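Local coordinates for protein cytosolic phospholipase A2 delta (Homo sapiens, PDB 5IXC) that hydrolyses glycerophospholipids at the sn-2 position in a calcium-dependent manner, with a preference for linoleic acid there, at residues 340-345 with 676-681; 758-763 with 782-787; 168-173 with 209-214; 466-471 with 528-533. One frame throughout, in Å; residues are numbered along the deposited sequence.

Interaction 1. Residues 340-345 with 676-681; sequences TSLYGH and FDYSLS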
# COMPACT_ATOMS: atom_id res chain seq x y z
N THR A 340 -9.77 3.85 21.43
CA THR A 340 -10.33 3.59 22.76
C THR A 340 -11.67 2.89 22.58
O THR A 340 -11.93 1.90 23.24
CB THR A 340 -10.42 4.84 23.70
OG1 THR A 340 -11.76 5.37 23.74
CG2 THR A 340 -9.45 5.94 23.32
N SER A 341 -12.51 3.38 21.69
CA SER A 341 -13.83 2.78 21.49
C SER A 341 -13.72 1.30 21.11
O SER A 341 -14.54 0.48 21.50
CB SER A 341 -14.62 3.54 20.43
OG SER A 341 -15.92 3.00 20.25
N LEU A 342 -12.69 0.96 20.35
CA LEU A 342 -12.48 -0.43 19.92
C LEU A 342 -12.07 -1.35 21.08
O LEU A 342 -12.47 -2.51 21.15
CB LEU A 342 -11.43 -0.49 18.81
CG LEU A 342 -11.01 -1.88 18.33
CD1 LEU A 342 -12.17 -2.70 17.81
CD2 LEU A 342 -9.98 -1.69 17.23
N TYR A 343 -11.24 -0.82 21.97
CA TYR A 343 -10.92 -1.51 23.21
C TYR A 343 -12.22 -1.87 23.96
O TYR A 343 -12.40 -2.99 24.42
CB TYR A 343 -10.04 -0.63 24.09
CG TYR A 343 -8.55 -0.76 23.85
CD1 TYR A 343 -7.90 -1.96 24.04
CD2 TYR A 343 -7.79 0.35 23.49
CE1 TYR A 343 -6.53 -2.07 23.85
CE2 TYR A 343 -6.43 0.25 23.29
CZ TYR A 343 -5.80 -0.97 23.48
OH TYR A 343 -4.44 -1.07 23.29
N GLY A 344 -13.12 -0.89 24.06
CA GLY A 344 -14.44 -1.10 24.67
C GLY A 344 -15.25 -2.18 23.97
O GLY A 344 -15.98 -2.94 24.59
N HIS A 345 -15.12 -2.24 22.65
CA HIS A 345 -15.84 -3.25 21.88
C HIS A 345 -15.28 -4.64 22.10
O HIS A 345 -16.04 -5.60 22.19
CB HIS A 345 -15.81 -2.90 20.40
CG HIS A 345 -16.72 -1.77 20.04
ND1 HIS A 345 -16.50 -0.95 18.96
CD2 HIS A 345 -17.85 -1.33 20.63
CE1 HIS A 345 -17.47 -0.06 18.89
NE2 HIS A 345 -18.30 -0.26 19.90
N PHE A 676 -17.78 -2.31 13.21
CA PHE A 676 -17.70 -1.24 14.19
C PHE A 676 -17.34 0.06 13.50
O PHE A 676 -16.37 0.13 12.75
CB PHE A 676 -16.64 -1.54 15.25
CG PHE A 676 -16.88 -2.82 16.01
CD1 PHE A 676 -18.13 -3.09 16.57
CD2 PHE A 676 -15.86 -3.73 16.18
CE1 PHE A 676 -18.35 -4.26 17.26
CE2 PHE A 676 -16.08 -4.91 16.87
CZ PHE A 676 -17.33 -5.17 17.41
N ASP A 677 -18.10 1.10 13.80
CA ASP A 677 -17.94 2.37 13.12
C ASP A 677 -17.69 3.49 14.12
O ASP A 677 -18.45 3.67 15.06
CB ASP A 677 -19.19 2.68 12.31
CG ASP A 677 -18.98 3.78 11.30
OD1 ASP A 677 -18.66 3.45 10.15
OD2 ASP A 677 -19.11 4.97 11.66
N TYR A 678 -16.64 4.27 13.89
CA TYR A 678 -16.21 5.28 14.86
C TYR A 678 -16.37 6.72 14.38
O TYR A 678 -15.83 7.64 14.97
CB TYR A 678 -14.79 4.99 15.34
CG TYR A 678 -14.64 3.58 15.84
CD1 TYR A 678 -15.34 3.16 16.94
CD2 TYR A 678 -13.82 2.65 15.19
CE1 TYR A 678 -15.24 1.87 17.40
CE2 TYR A 678 -13.70 1.35 15.65
CZ TYR A 678 -14.43 0.97 16.76
OH TYR A 678 -14.35 -0.31 17.23
N SER A 679 -17.15 6.90 13.32
CA SER A 679 -17.50 8.23 12.85
C SER A 679 -18.41 8.99 13.83
O SER A 679 -19.23 8.39 14.50
CB SER A 679 -18.19 8.10 11.50
OG SER A 679 -18.56 9.37 11.02
N LEU A 680 -18.26 10.31 13.89
CA LEU A 680 -19.10 11.17 14.76
C LEU A 680 -20.25 11.83 14.00
O LEU A 680 -21.23 12.27 14.59
CB LEU A 680 -18.24 12.23 15.45
CG LEU A 680 -17.28 11.69 16.51
CD1 LEU A 680 -16.33 12.76 17.04
CD2 LEU A 680 -18.04 11.03 17.66
N SER A 681 -20.09 11.94 12.69
CA SER A 681 -21.18 12.27 11.78
C SER A 681 -21.18 11.12 10.78
O SER A 681 -20.18 10.43 10.64
CB SER A 681 -20.87 13.60 11.08
OG SER A 681 -19.58 13.56 10.47

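Interaction 2. Residues 758-763 with 782-787; sequences GGQVDL and FERLLR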
# COMPACT_ATOMS: atom_id res chain seq x y z
N GLY A 758 -22.31 9.47 34.51
CA GLY A 758 -21.72 8.32 33.81
C GLY A 758 -22.24 8.06 32.40
O GLY A 758 -21.51 7.51 31.57
N GLY A 759 -23.49 8.43 32.14
CA GLY A 759 -24.10 8.24 30.82
C GLY A 759 -24.18 9.48 29.93
O GLY A 759 -24.74 9.42 28.84
N GLN A 760 -23.62 10.59 30.39
CA GLN A 760 -23.51 11.79 29.54
C GLN A 760 -22.13 11.80 28.84
O GLN A 760 -21.11 12.18 29.42
CB GLN A 760 -23.82 13.08 30.33
CG GLN A 760 -22.69 13.66 31.18
CD GLN A 760 -23.16 14.57 32.31
OE1 GLN A 760 -24.37 14.71 32.56
NE2 GLN A 760 -22.20 15.19 33.00
N VAL A 761 -22.12 11.35 27.59
CA VAL A 761 -20.90 11.21 26.79
C VAL A 761 -20.89 12.30 25.71
O VAL A 761 -21.75 12.32 24.83
CB VAL A 761 -20.81 9.83 26.14
CG1 VAL A 761 -19.43 9.60 25.55
CG2 VAL A 761 -21.13 8.74 27.15
N ASP A 762 -19.92 13.20 25.80
CA ASP A 762 -19.88 14.38 24.92
C ASP A 762 -19.46 14.02 23.49
O ASP A 762 -18.30 14.17 23.10
CB ASP A 762 -18.93 15.45 25.51
CG ASP A 762 -19.16 16.84 24.92
OD1 ASP A 762 -20.02 16.99 24.02
OD2 ASP A 762 -18.46 17.78 25.36
N LEU A 763 -20.42 13.54 22.71
CA LEU A 763 -20.16 13.14 21.33
C LEU A 763 -20.38 14.25 20.29
O LEU A 763 -19.99 14.09 19.14
CB LEU A 763 -20.99 11.91 20.97
CG LEU A 763 -20.60 10.60 21.67
CD1 LEU A 763 -21.37 9.46 21.04
CD2 LEU A 763 -19.11 10.30 21.59
N PHE A 782 -11.85 9.29 28.73
CA PHE A 782 -11.53 7.98 28.18
C PHE A 782 -12.58 6.97 28.63
O PHE A 782 -13.09 6.21 27.81
CB PHE A 782 -10.12 7.55 28.64
CG PHE A 782 -9.68 6.19 28.17
CD1 PHE A 782 -8.80 6.06 27.11
CD2 PHE A 782 -10.13 5.03 28.80
CE1 PHE A 782 -8.38 4.80 26.68
CE2 PHE A 782 -9.72 3.78 28.37
CZ PHE A 782 -8.85 3.66 27.31
N GLU A 783 -12.89 7.00 29.92
CA GLU A 783 -13.78 6.00 30.56
C GLU A 783 -15.22 6.05 30.06
O GLU A 783 -15.83 5.02 29.83
CB GLU A 783 -13.77 6.14 32.09
CG GLU A 783 -12.62 5.41 32.78
CD GLU A 783 -12.62 3.92 32.51
OE1 GLU A 783 -13.70 3.29 32.63
OE2 GLU A 783 -11.54 3.36 32.16
N ARG A 784 -15.75 7.25 29.89
CA ARG A 784 -17.10 7.39 29.35
C ARG A 784 -17.20 6.68 28.00
O ARG A 784 -18.03 5.81 27.80
CB ARG A 784 -17.48 8.86 29.21
CG ARG A 784 -17.62 9.58 30.55
CD ARG A 784 -17.82 11.08 30.36
NE ARG A 784 -17.59 11.84 31.60
CZ ARG A 784 -18.40 11.85 32.65
NH1 ARG A 784 -19.53 11.15 32.66
NH2 ARG A 784 -18.08 12.58 33.72
N LEU A 785 -16.30 7.03 27.09
CA LEU A 785 -16.28 6.45 25.74
C LEU A 785 -16.06 4.94 25.75
O LEU A 785 -16.77 4.20 25.07
CB LEU A 785 -15.21 7.13 24.86
CG LEU A 785 -15.01 6.64 23.41
CD1 LEU A 785 -16.32 6.62 22.64
CD2 LEU A 785 -14.01 7.51 22.69
N LEU A 786 -15.08 4.48 26.52
CA LEU A 786 -14.83 3.04 26.63
C LEU A 786 -16.07 2.31 27.10
O LEU A 786 -16.53 1.37 26.47
CB LEU A 786 -13.68 2.74 27.60
CG LEU A 786 -13.34 1.24 27.62
CD1 LEU A 786 -12.26 0.93 26.60
CD2 LEU A 786 -12.91 0.79 29.00
N ARG A 787 -16.62 2.77 28.22
CA ARG A 787 -17.79 2.12 28.83
C ARG A 787 -19.04 2.18 27.93
O ARG A 787 -19.83 1.23 27.89
CB ARG A 787 -18.10 2.70 30.22
CG ARG A 787 -17.14 2.23 31.31
CD ARG A 787 -17.88 1.98 32.62
NE ARG A 787 -17.02 1.47 33.69
CZ ARG A 787 -16.30 2.22 34.52
NH1 ARG A 787 -16.28 3.55 34.41
NH2 ARG A 787 -15.57 1.64 35.47

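Interaction 3. Residues 168-173 with 209-214; sequences LDVHLD and SAFRFH. With BA (barium ion), chain D.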
# COMPACT_ATOMS: atom_id res chain seq x y z
N LEU A 168 23.55 -9.78 -16.65
CA LEU A 168 24.84 -9.61 -17.28
C LEU A 168 25.87 -9.79 -16.21
O LEU A 168 25.79 -9.19 -15.16
CB LEU A 168 24.97 -8.23 -17.90
CG LEU A 168 26.09 -7.95 -18.92
CD1 LEU A 168 27.27 -7.24 -18.30
CD2 LEU A 168 26.59 -9.21 -19.61
N ASP A 169 26.85 -10.62 -16.50
CA ASP A 169 27.87 -10.93 -15.53
C ASP A 169 29.24 -10.49 -16.00
O ASP A 169 29.64 -10.82 -17.11
CB ASP A 169 27.87 -12.41 -15.27
CG ASP A 169 28.00 -12.72 -13.84
OD1 ASP A 169 27.03 -13.28 -13.28
OD2 ASP A 169 29.05 -12.37 -13.26
N VAL A 170 29.96 -9.78 -15.13
CA VAL A 170 31.21 -9.13 -15.49
C VAL A 170 32.33 -9.42 -14.49
O VAL A 170 32.24 -9.00 -13.34
CB VAL A 170 31.03 -7.60 -15.59
CG1 VAL A 170 32.30 -6.90 -16.08
CG2 VAL A 170 29.88 -7.27 -16.53
N HIS A 171 33.40 -10.08 -14.96
CA HIS A 171 34.61 -10.33 -14.17
C HIS A 171 35.72 -9.32 -14.41
O HIS A 171 35.80 -8.75 -15.49
CB HIS A 171 35.20 -11.68 -14.54
CG HIS A 171 34.53 -12.84 -13.88
ND1 HIS A 171 34.92 -13.31 -12.65
CD2 HIS A 171 33.55 -13.67 -14.31
CE1 HIS A 171 34.18 -14.36 -12.33
NE2 HIS A 171 33.34 -14.60 -13.33
N LEU A 172 36.63 -9.20 -13.44
CA LEU A 172 37.65 -8.13 -13.44
C LEU A 172 39.00 -8.40 -14.13
O LEU A 172 39.60 -7.47 -14.66
CB LEU A 172 37.91 -7.65 -12.01
CG LEU A 172 38.57 -6.27 -11.78
CD1 LEU A 172 40.10 -6.35 -11.73
CD2 LEU A 172 38.12 -5.22 -12.79
N ASP A 173 39.51 -9.63 -14.11
CA ASP A 173 40.76 -9.91 -14.87
C ASP A 173 40.94 -11.37 -15.29
O ASP A 173 40.99 -11.68 -16.49
CB ASP A 173 42.02 -9.36 -14.15
CG ASP A 173 42.30 -10.03 -12.80
OD1 ASP A 173 42.41 -11.27 -12.74
OD2 ASP A 173 42.46 -9.28 -11.80
N SER A 209 37.47 -8.60 -8.86
CA SER A 209 36.10 -8.09 -8.67
C SER A 209 35.11 -8.72 -9.66
O SER A 209 35.50 -9.26 -10.71
CB SER A 209 36.03 -6.57 -8.84
OG SER A 209 36.73 -5.89 -7.81
N ALA A 210 33.83 -8.64 -9.32
CA ALA A 210 32.77 -9.04 -10.24
C ALA A 210 31.51 -8.18 -10.05
O ALA A 210 31.38 -7.48 -9.05
CB ALA A 210 32.44 -10.52 -10.09
N PHE A 211 30.62 -8.21 -11.04
CA PHE A 211 29.39 -7.41 -11.01
C PHE A 211 28.26 -8.11 -11.74
O PHE A 211 28.49 -8.82 -12.72
CB PHE A 211 29.57 -6.04 -11.67
CG PHE A 211 30.83 -5.34 -11.27
CD1 PHE A 211 30.88 -4.55 -10.14
CD2 PHE A 211 31.97 -5.46 -12.06
CE1 PHE A 211 32.05 -3.90 -9.78
CE2 PHE A 211 33.14 -4.82 -11.71
CZ PHE A 211 33.18 -4.04 -10.57
N ARG A 212 27.05 -7.84 -11.27
CA ARG A 212 25.84 -8.40 -11.83
C ARG A 212 24.90 -7.25 -12.22
O ARG A 212 24.69 -6.31 -11.45
CB ARG A 212 25.20 -9.34 -10.81
CG ARG A 212 23.87 -9.95 -11.21
CD ARG A 212 23.98 -11.04 -12.27
NE ARG A 212 24.81 -12.19 -11.89
CZ ARG A 212 24.49 -13.10 -10.97
NH1 ARG A 212 23.37 -13.00 -10.26
NH2 ARG A 212 25.31 -14.11 -10.73
N PHE A 213 24.37 -7.31 -13.44
CA PHE A 213 23.32 -6.40 -13.91
C PHE A 213 22.07 -7.17 -14.26
O PHE A 213 22.13 -8.14 -15.01
CB PHE A 213 23.75 -5.64 -15.15
CG PHE A 213 24.72 -4.53 -14.89
CD1 PHE A 213 24.27 -3.22 -14.72
CD2 PHE A 213 26.08 -4.78 -14.88
CE1 PHE A 213 25.17 -2.19 -14.51
CE2 PHE A 213 26.99 -3.75 -14.67
CZ PHE A 213 26.54 -2.45 -14.48
N HIS A 214 20.93 -6.72 -13.75
CA HIS A 214 19.62 -7.28 -14.10
C HIS A 214 18.88 -6.32 -15.02
O HIS A 214 18.81 -5.12 -14.75
CB HIS A 214 18.77 -7.52 -12.85
CG HIS A 214 19.43 -8.36 -11.81
ND1 HIS A 214 20.44 -7.89 -11.00
CD2 HIS A 214 19.22 -9.65 -11.43
CE1 HIS A 214 20.83 -8.85 -10.19
NE2 HIS A 214 20.10 -9.93 -10.42
BA BA D . 30.21 -14.85 -11.90

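Interaction 4. Residues 466-471 with 528-533; sequences YLSLNV and EAIWSN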
# COMPACT_ATOMS: atom_id res chain seq x y z
N TYR A 466 -4.34 -5.43 8.86
CA TYR A 466 -4.15 -4.00 8.92
C TYR A 466 -4.24 -3.49 7.51
O TYR A 466 -3.43 -3.85 6.66
CB TYR A 466 -2.76 -3.64 9.48
CG TYR A 466 -2.44 -4.29 10.80
CD1 TYR A 466 -2.72 -3.64 12.00
CD2 TYR A 466 -1.85 -5.54 10.84
CE1 TYR A 466 -2.42 -4.23 13.21
CE2 TYR A 466 -1.55 -6.14 12.05
CZ TYR A 466 -1.84 -5.48 13.23
OH TYR A 466 -1.55 -6.06 14.44
N LEU A 467 -5.22 -2.63 7.26
CA LEU A 467 -5.46 -2.15 5.90
C LEU A 467 -4.96 -0.74 5.73
O LEU A 467 -5.20 0.14 6.56
CB LEU A 467 -6.94 -2.23 5.54
CG LEU A 467 -7.26 -2.27 4.06
CD1 LEU A 467 -6.66 -3.50 3.38
CD2 LEU A 467 -8.77 -2.28 3.87
N SER A 468 -4.27 -0.53 4.63
CA SER A 468 -3.74 0.77 4.32
C SER A 468 -4.09 1.20 2.90
O SER A 468 -4.07 0.40 1.96
CB SER A 468 -2.22 0.78 4.51
OG SER A 468 -1.77 2.11 4.68
N LEU A 469 -4.42 2.48 2.78
CA LEU A 469 -4.73 3.09 1.50
C LEU A 469 -3.54 3.90 1.06
O LEU A 469 -3.19 4.87 1.70
CB LEU A 469 -5.97 3.98 1.60
CG LEU A 469 -6.45 4.56 0.27
CD1 LEU A 469 -6.82 3.48 -0.73
CD2 LEU A 469 -7.63 5.48 0.53
N ASN A 470 -2.95 3.50 -0.05
CA ASN A 470 -1.73 4.11 -0.54
C ASN A 470 -1.96 4.90 -1.83
O ASN A 470 -3.06 4.89 -2.40
CB ASN A 470 -0.67 3.03 -0.77
CG ASN A 470 0.64 3.33 -0.06
OD1 ASN A 470 0.66 3.55 1.17
ND2 ASN A 470 1.74 3.34 -0.81
N VAL A 471 -0.90 5.57 -2.28
CA VAL A 471 -0.93 6.37 -3.51
C VAL A 471 -0.28 5.60 -4.67
O VAL A 471 -0.91 5.35 -5.71
CB VAL A 471 -0.21 7.72 -3.34
CG1 VAL A 471 -0.58 8.67 -4.48
CG2 VAL A 471 -0.56 8.35 -2.00
N GLU A 528 2.77 1.48 11.46
CA GLU A 528 1.65 2.24 12.02
C GLU A 528 1.56 3.63 11.43
O GLU A 528 0.48 4.14 11.21
CB GLU A 528 1.78 2.36 13.53
CG GLU A 528 1.43 1.08 14.28
CD GLU A 528 1.69 1.19 15.77
OE1 GLU A 528 2.85 1.01 16.19
OE2 GLU A 528 0.73 1.47 16.52
N ALA A 529 2.71 4.23 11.15
CA ALA A 529 2.73 5.54 10.52
C ALA A 529 2.16 5.48 9.11
O ALA A 529 1.45 6.40 8.69
CB ALA A 529 4.13 6.10 10.49
N ILE A 530 2.48 4.41 8.38
CA ILE A 530 1.90 4.20 7.05
C ILE A 530 0.38 4.16 7.19
O ILE A 530 -0.33 4.91 6.53
CB ILE A 530 2.33 2.88 6.37
CG1 ILE A 530 3.85 2.69 6.34
CG2 ILE A 530 1.78 2.84 4.95
CD1 ILE A 530 4.62 3.76 5.62
N TRP A 531 -0.08 3.31 8.09
CA TRP A 531 -1.50 3.02 8.30
C TRP A 531 -2.30 4.21 8.79
O TRP A 531 -3.47 4.32 8.46
CB TRP A 531 -1.68 1.91 9.32
CG TRP A 531 -0.96 0.68 9.01
CD1 TRP A 531 -0.59 0.24 7.78
CD2 TRP A 531 -0.55 -0.32 9.93
NE1 TRP A 531 0.06 -0.97 7.88
CE2 TRP A 531 0.08 -1.34 9.19
CE3 TRP A 531 -0.67 -0.47 11.32
CZ2 TRP A 531 0.61 -2.48 9.79
CZ3 TRP A 531 -0.14 -1.60 11.91
CH2 TRP A 531 0.49 -2.59 11.15
N SER A 532 -1.69 5.06 9.60
CA SER A 532 -2.40 6.21 10.15
C SER A 532 -1.87 7.52 9.62
O SER A 532 -2.08 8.57 10.23
CB SER A 532 -2.35 6.23 11.68
OG SER A 532 -1.47 5.24 12.14
N ASN A 533 -1.19 7.47 8.49
CA ASN A 533 -0.57 8.68 7.98
C ASN A 533 -1.61 9.74 7.73
O ASN A 533 -2.68 9.48 7.19
CB ASN A 533 0.20 8.40 6.70
CG ASN A 533 0.71 9.67 6.06
OD1 ASN A 533 1.18 10.57 6.76
ND2 ASN A 533 0.60 9.76 4.75

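Interaction 1. Residues 340-345 with 676-681
F676, the last residue of strand 672-676, lays its ring against the imidazole of H345 on helix 335-351. The ring centroids are 4.3 Å apart and the planes 24° apart, which defines an offset stack; H345 ND1 sits over the F676 rim, 3.5 Å from CG. Farther across the same ring, H345 CB stands 4.0 Å from the F676 centroid, close to the ring normal, in a CH-pi contact. L342 CD1 crosses from the helix to F676 CD2 at 4.2 Å. D677 turns away and uses OD2 to accept from S679 N at 3.2 Å, an Asx turn that shapes the chain as it leaves the strand. Y678 then points back, CG anti to its carbonyl carbon (chi1 -53°), and brings OH into the plane of the H345 ring at its edge. The ND1–OH hydrogen bond is 2.8 Å long and moderately straight (154°), either atom being a possible donor. L342 CB packs on Y678 CZ at 3.9 Å, while S341 OG, beside the phenol, bonds S789 of helix 779-794. This aromatic cluster ties the loop after a parallel strand of the patatin-like catalytic domain to the helix that starts at the substrate-binding glycines G334 and G335.

Interaction 2. Residues 758-763 with 782-787
In a loop-on-helix contact of the catalytic domain, R784 of helix 779-794 lies against G758, Q760 and V761 of the loop that precedes the helix. The nearest backbones are those of V761 and R784, whose CA atoms are 6.0 Å apart. R784 leaves the helix with CG anti to its carbonyl carbon (chi1 -67°) and runs extended from CG to NE, which lets it reach back along the loop from V761 past Q760 to G758. Its CB touches V761 CG2 at 4.2 Å. Next along, CD comes to 3.6 Å from Q760 O. At the far end, NH1 comes edge-on to G758 N at 3.7 Å, a contact of two nitrogens and no hydrogen bond. The other V761 branch, CG1, reaches toward L785 N at 4.3 Å. L788, one turn on, also touches V761, and N738 ND2 hydrogen-bonds G759 O. No hydrogen bond joins the two segments, and R784 NH2 makes a long, weak ion pair with E780 of its own helix; the contact therefore rests on van der Waals packing of the arginine's aliphatic part, with perhaps a modest electrostatic pull from Q760 O.

Interaction 3. Residues 168-173 with 209-214
L168-H171 and A210-H214 run side by side as antiparallel strands, their axes 4.8 Å apart at closest and their directions 167° apart. L168 with F213 and V170 with F211 are the hydrogen-bonded pairs, each exchanging two N-H to O bonds, as from L168 N to F213 O at 2.7 Å; D169 with R212 and H171 with A210 are the non-hydrogen-bonded pairs. On its other edge, strand 160-171 bonds to strand 269-277 through D169 and H171, so it is an inner strand of the sheet. One face of the pair is apolar: L168 CB meets F213 CB at 4.0 Å, V170 CB lies 4.2 Å from F211 CD2, and L191 of strand 190-192 touches V170, F211 and F213. This is consistent with the beta-sandwich interior of the cPLA2-type C2 domain. The other face carries charge. R212 starts with CG anti to its backbone N, then bends at chi2 and chi3, which brings the edge of the guanidinium back to its cross-strand neighbour. NE reaches D169 OD1 at 2.8 Å (155°) from above the carboxylate plane, while NH2 reaches the same oxygen at 3.2 Å, nearly along its C-O axis. Both nitrogens of this salt bridge thus grip one oxygen side-on, with the two planes 64° apart. D169 OD2 instead binds a barium ion at 3.1 Å, with H171 close by. One carboxylate thus divides its negative charge between arginine and metal, and the nearby cations would probably favour its ionised form.

Interaction 4. Residues 466-471 with 528-533
Y466 lies over W531, and its side chain can be followed outward from strand 463-470. CB stands above the six-membered ring of the indole, 3.6 Å from its centroid and 14° off the normal, a CH-pi contact over the face. CG is anti to the carbonyl carbon (chi1 -53°), which carries the phenol on across the same indole face. There CG meets W531 CH2 at 3.4 Å, CD1 rests on CZ3 and CH2, and CE1 is still 3.7 Å from CZ3. CD2, on the other flank, lies nearest CH2. With centroids 4.3 Å apart and planes only 8° from parallel, the two rings form an offset stack. The tip passes beyond the indole: OH hydrogen-bonds Q452 OE1. Strand 463-470 belongs to the mixed sheet of the catalytic domain, between antiparallel strand 483-487 and parallel strand 360-364, which leads to the nucleophile S365; helix 524-531 is laid on it here, and the W531 side chain is about 6 Å from that of S365. F487 on the neighbouring strand meets the indole edge-to-face, and the E528 backbone N lies over the indole face opposite Y466. Farther along the strand, S468 CB approaches W531 CD1 at 3.7 Å, with OG near the plane of the indole at its edge. The same OG touches I530 CG2 at 3.6 Å. Next in sequence after W531, S532 hydrogen-bonds W369 NE1 through OG and touches the bound fluorophosphonate inhibitor.

Overall arrangement
Interactions 1, 2 and 4 belong to the catalytic domain, whereas interaction 3 lies in what is probably a second, C2-like domain, its centre about 39 Å from that of interaction 4. Interactions 1 and 4 are buried contacts of the mixed sheet, in interaction 1 its strand end and the following loop, with flanking helices; both use stacked rings, interaction 1 adding a hydrogen bond. Interactions 1 and 2 touch directly: T340 packs on F782 and L785, so helices 335-351 and 779-794 link them. Interaction 2 is partly exposed and has neither rings nor hydrogen bonds across it. Interaction 3, also partly exposed, is the only strand pairing, with an ionic face absent from the others.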